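Local coordinates for putative superoxide reductase (Thermotoga maritima, PDB 3QZB), which probably reduces superoxide to hydrogen peroxide at an iron centre, drawing its electrons from rubredoxin, at residues E62-Q73 and G119-H130. Residues are numbered along the deposited sequence; the frame is centred on the assembly and turned at random.
Sequences EHHIRWIKVFFQ and GTIIALSYCNIH. With FE (Fe (III) ion), chain B.
His63 and Cys127 meet at the iron ion, where the loop entering strand 65-73 meets the end of strand 119-127, its antiparallel neighbour in the immunoglobulin-like beta-sandwich. The metal takes His63 NE2 at 2.2 Å, Cys127 SG at 2.3 Å and His130 ND1; His29 and His57 complete the four-histidine, one-cysteine site characteristic of superoxide reductases. The sulfur lies at the edge of the His63 ring, in its plane, whereas Ile129 CD1 covers one face, 3.6 Å from the ring centroid. Cys127 SG also accepts the backbone N-H of Ile129.

In the second shell, the Asn128 amide spans His63 by bonding the backbone of the residues before and after it. Its ND2 donates to Glu62 O and its OD1 receives His64 N, both at 3.0 Å, each donor standing well above the plane of the accepting carbonyl. With CG lodged between backbone N and carbonyl carbon (chi1 75°), the amide stacks on the His64 imidazole, planes 26° apart. Arg66 NE donates to His64 NE2, close to the planes of both groups, while Arg66 NH1 donates to Asn89 O and NH2 forms a salt bridge with Glu93, both of a neighbouring subunit.

Farther along, a beta bulge shifts the register by one residue between Ile65 and Trp67. Tyr126 CB sits over the centre of one face of the Trp67 indole, Lys69 NZ over the opposite face, toward its rim, and Leu124 CD2 touches CH2. Trp67 NE1 is hydrogen-bonded to Glu82 OE1 of another neighbouring subunit. A leucine in place of Trp67 would probably open a gap beside Tyr126 CB and leave the Glu82 carboxylate without this partner. Beyond Trp67 the pairing is regular, as Phe71 and Ile122 attest: Phe71 N reaches Ile122 O at 2.8 Å and 171°.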
# COMPACT_ATOMS: atom_id res chain seq x y z
N GLU A 62 -0.10 -19.82 -4.20
CA GLU A 62 0.72 -19.68 -5.37
C GLU A 62 0.20 -18.72 -6.43
O GLU A 62 1.00 -18.18 -7.19
CB GLU A 62 0.96 -21.08 -6.01
CG GLU A 62 1.58 -22.11 -5.07
CD GLU A 62 0.62 -22.73 -3.99
OE1 GLU A 62 -0.64 -22.63 -4.07
OE2 GLU A 62 1.18 -23.40 -3.07
N HIS A 63 -1.13 -18.53 -6.47
CA HIS A 63 -1.75 -17.79 -7.57
C HIS A 63 -2.96 -17.04 -7.02
O HIS A 63 -3.95 -17.64 -6.64
CB HIS A 63 -2.19 -18.73 -8.68
CG HIS A 63 -2.82 -18.05 -9.85
ND1 HIS A 63 -3.68 -18.71 -10.69
CD2 HIS A 63 -2.77 -16.76 -10.30
CE1 HIS A 63 -4.11 -17.86 -11.62
NE2 HIS A 63 -3.57 -16.65 -11.40
N HIS A 64 -2.91 -15.71 -7.09
CA HIS A 64 -3.97 -14.88 -6.53
C HIS A 64 -3.90 -13.48 -7.06
O HIS A 64 -2.84 -13.00 -7.48
CB HIS A 64 -3.86 -14.87 -4.98
CG HIS A 64 -2.49 -14.49 -4.48
ND1 HIS A 64 -1.60 -15.43 -4.02
CD2 HIS A 64 -1.85 -13.30 -4.38
CE1 HIS A 64 -0.48 -14.82 -3.67
NE2 HIS A 64 -0.58 -13.54 -3.91
N ILE A 65 -5.04 -12.80 -7.01
CA ILE A 65 -5.07 -11.34 -7.25
C ILE A 65 -4.60 -10.60 -6.02
O ILE A 65 -5.07 -10.80 -4.92
CB ILE A 65 -6.51 -10.92 -7.61
CG1 ILE A 65 -7.06 -11.71 -8.81
CG2 ILE A 65 -6.57 -9.39 -7.83
CD1 ILE A 65 -6.21 -11.62 -10.05
N ARG A 66 -3.60 -9.75 -6.21
CA ARG A 66 -2.98 -8.99 -5.14
C ARG A 66 -3.73 -7.70 -4.77
O ARG A 66 -3.79 -7.35 -3.60
CB ARG A 66 -1.57 -8.60 -5.59
CG ARG A 66 -0.57 -9.75 -5.71
CD ARG A 66 -0.01 -10.13 -4.38
NE ARG A 66 1.06 -11.12 -4.43
CZ ARG A 66 2.29 -10.87 -4.81
NH1 ARG A 66 2.66 -9.66 -5.16
NH2 ARG A 66 3.20 -11.85 -4.82
N TRP A 67 -4.22 -6.99 -5.77
CA TRP A 67 -4.83 -5.66 -5.54
C TRP A 67 -5.65 -5.22 -6.70
O TRP A 67 -5.50 -5.66 -7.83
CB TRP A 67 -3.77 -4.63 -5.10
CG TRP A 67 -2.56 -4.43 -5.97
CD1 TRP A 67 -1.30 -4.87 -5.68
CD2 TRP A 67 -2.44 -3.78 -7.28
NE1 TRP A 67 -0.41 -4.46 -6.62
CE2 TRP A 67 -1.06 -3.80 -7.62
CE3 TRP A 67 -3.32 -3.18 -8.16
CZ2 TRP A 67 -0.57 -3.22 -8.79
CZ3 TRP A 67 -2.84 -2.62 -9.32
CH2 TRP A 67 -1.48 -2.63 -9.61
N ILE A 68 -6.50 -4.22 -6.38
CA ILE A 68 -7.19 -3.35 -7.32
C ILE A 68 -6.84 -1.92 -6.89
O ILE A 68 -6.84 -1.64 -5.68
CB ILE A 68 -8.69 -3.56 -7.24
CG1 ILE A 68 -9.10 -4.89 -7.88
CG2 ILE A 68 -9.47 -2.37 -7.87
CD1 ILE A 68 -10.47 -5.38 -7.43
N LYS A 69 -6.54 -1.05 -7.85
CA LYS A 69 -6.53 0.38 -7.57
C LYS A 69 -7.46 1.05 -8.50
O LYS A 69 -7.77 0.56 -9.59
CB LYS A 69 -5.11 0.97 -7.47
CG LYS A 69 -4.32 0.96 -8.74
CD LYS A 69 -2.99 1.70 -8.61
CE LYS A 69 -2.08 1.29 -7.46
NZ LYS A 69 -1.78 -0.18 -7.38
N VAL A 70 -7.95 2.22 -8.08
CA VAL A 70 -8.91 2.99 -8.85
C VAL A 70 -8.34 4.40 -9.03
O VAL A 70 -7.80 4.98 -8.11
CB VAL A 70 -10.25 3.05 -8.16
CG1 VAL A 70 -11.26 4.00 -8.87
CG2 VAL A 70 -10.86 1.63 -8.01
N PHE A 71 -8.44 4.89 -10.25
CA PHE A 71 -8.10 6.26 -10.60
C PHE A 71 -9.37 6.98 -11.08
O PHE A 71 -10.27 6.37 -11.66
CB PHE A 71 -7.05 6.32 -11.72
CG PHE A 71 -5.68 5.82 -11.26
CD1 PHE A 71 -4.76 6.69 -10.69
CD2 PHE A 71 -5.32 4.49 -11.45
CE1 PHE A 71 -3.55 6.25 -10.27
CE2 PHE A 71 -4.06 4.02 -11.04
CZ PHE A 71 -3.18 4.91 -10.47
N PHE A 72 -9.35 8.29 -10.89
CA PHE A 72 -10.37 9.17 -11.45
C PHE A 72 -9.67 10.18 -12.36
O PHE A 72 -8.71 10.83 -11.95
CB PHE A 72 -11.14 9.89 -10.37
CG PHE A 72 -12.27 10.73 -10.88
CD1 PHE A 72 -13.37 10.15 -11.48
CD2 PHE A 72 -12.24 12.12 -10.84
CE1 PHE A 72 -14.43 10.91 -11.98
CE2 PHE A 72 -13.28 12.85 -11.34
CZ PHE A 72 -14.37 12.25 -11.89
N GLN A 73 -10.20 10.30 -13.58
CA GLN A 73 -9.68 11.22 -14.60
C GLN A 73 -10.75 12.29 -14.83
O GLN A 73 -11.75 11.99 -15.49
CB GLN A 73 -9.36 10.47 -15.89
CG GLN A 73 -8.31 11.14 -16.76
CD GLN A 73 -8.79 12.45 -17.30
OE1 GLN A 73 -9.76 12.47 -18.07
NE2 GLN A 73 -8.13 13.53 -16.94
N GLY A 119 -16.07 12.76 -15.11
CA GLY A 119 -14.81 12.18 -15.46
C GLY A 119 -14.94 10.72 -15.81
O GLY A 119 -16.03 10.27 -16.18
N THR A 120 -13.82 10.02 -15.73
CA THR A 120 -13.70 8.61 -16.04
C THR A 120 -13.10 7.88 -14.88
O THR A 120 -12.09 8.31 -14.32
CB THR A 120 -12.87 8.39 -17.29
OG1 THR A 120 -13.42 9.14 -18.37
CG2 THR A 120 -12.82 6.93 -17.71
N ILE A 121 -13.74 6.77 -14.49
CA ILE A 121 -13.22 5.84 -13.48
C ILE A 121 -12.35 4.80 -14.21
O ILE A 121 -12.81 4.22 -15.19
CB ILE A 121 -14.38 5.14 -12.72
CG1 ILE A 121 -15.30 6.12 -12.03
CG2 ILE A 121 -13.82 4.06 -11.76
CD1 ILE A 121 -16.67 5.54 -11.65
N ILE A 122 -11.13 4.59 -13.76
CA ILE A 122 -10.20 3.60 -14.30
C ILE A 122 -9.85 2.62 -13.19
O ILE A 122 -9.44 3.02 -12.11
CB ILE A 122 -8.94 4.25 -14.89
CG1 ILE A 122 -9.25 5.30 -15.98
CG2 ILE A 122 -8.03 3.16 -15.48
CD1 ILE A 122 -8.02 6.11 -16.39
N ALA A 123 -10.05 1.34 -13.45
CA ALA A 123 -9.66 0.27 -12.53
C ALA A 123 -8.41 -0.43 -13.10
O ALA A 123 -8.36 -0.73 -14.30
CB ALA A 123 -10.79 -0.74 -12.37
N LEU A 124 -7.46 -0.65 -12.21
CA LEU A 124 -6.23 -1.39 -12.54
C LEU A 124 -6.10 -2.50 -11.51
O LEU A 124 -6.18 -2.27 -10.31
CB LEU A 124 -5.04 -0.46 -12.45
CG LEU A 124 -3.66 -1.02 -12.87
CD1 LEU A 124 -3.57 -1.24 -14.31
CD2 LEU A 124 -2.55 -0.11 -12.35
N SER A 125 -5.87 -3.73 -11.98
CA SER A 125 -5.68 -4.85 -11.05
C SER A 125 -4.43 -5.63 -11.38
O SER A 125 -3.93 -5.55 -12.53
CB SER A 125 -6.91 -5.75 -11.05
OG SER A 125 -7.17 -6.26 -12.32
N TYR A 126 -3.94 -6.38 -10.42
CA TYR A 126 -2.67 -7.07 -10.52
C TYR A 126 -2.81 -8.48 -9.96
O TYR A 126 -3.20 -8.67 -8.82
CB TYR A 126 -1.59 -6.30 -9.72
CG TYR A 126 -0.23 -6.96 -9.77
CD1 TYR A 126 0.46 -7.10 -10.96
CD2 TYR A 126 0.32 -7.46 -8.64
CE1 TYR A 126 1.67 -7.78 -10.99
CE2 TYR A 126 1.55 -8.14 -8.65
CZ TYR A 126 2.19 -8.30 -9.84
OH TYR A 126 3.39 -9.01 -9.92
N CYS A 127 -2.44 -9.46 -10.81
CA CYS A 127 -2.31 -10.87 -10.44
C CYS A 127 -0.86 -11.14 -10.18
O CYS A 127 0.03 -10.59 -10.82
CB CYS A 127 -2.84 -11.71 -11.60
SG CYS A 127 -2.56 -13.49 -11.26
N ASN A 128 -0.59 -11.97 -9.18
CA ASN A 128 0.81 -12.27 -8.82
C ASN A 128 1.59 -13.00 -9.92
O ASN A 128 2.82 -12.94 -9.90
CB ASN A 128 0.93 -13.00 -7.49
CG ASN A 128 0.53 -14.44 -7.55
OD1 ASN A 128 -0.34 -14.84 -8.33
ND2 ASN A 128 1.14 -15.26 -6.69
N ILE A 129 0.91 -13.62 -10.91
CA ILE A 129 1.61 -14.27 -12.00
C ILE A 129 1.13 -13.85 -13.38
O ILE A 129 1.79 -14.16 -14.36
CB ILE A 129 1.57 -15.83 -11.86
CG1 ILE A 129 0.17 -16.38 -12.09
CG2 ILE A 129 2.18 -16.24 -10.54
CD1 ILE A 129 0.06 -17.90 -11.90
N HIS A 130 -0.01 -13.13 -13.51
CA HIS A 130 -0.54 -12.74 -14.80
C HIS A 130 -0.59 -11.22 -15.01
O HIS A 130 -1.31 -10.72 -15.90
CB HIS A 130 -1.95 -13.31 -15.02
CG HIS A 130 -1.98 -14.81 -15.04
ND1 HIS A 130 -2.71 -15.58 -14.14
CD2 HIS A 130 -1.38 -15.70 -15.90
CE1 HIS A 130 -2.55 -16.85 -14.46
NE2 HIS A 130 -1.76 -16.96 -15.50
FE FE B . -3.98 -14.86 -12.52
O HOH W 1 4.62 -9.32 -7.78
O HOH W 2 -12.49 11.72 -18.54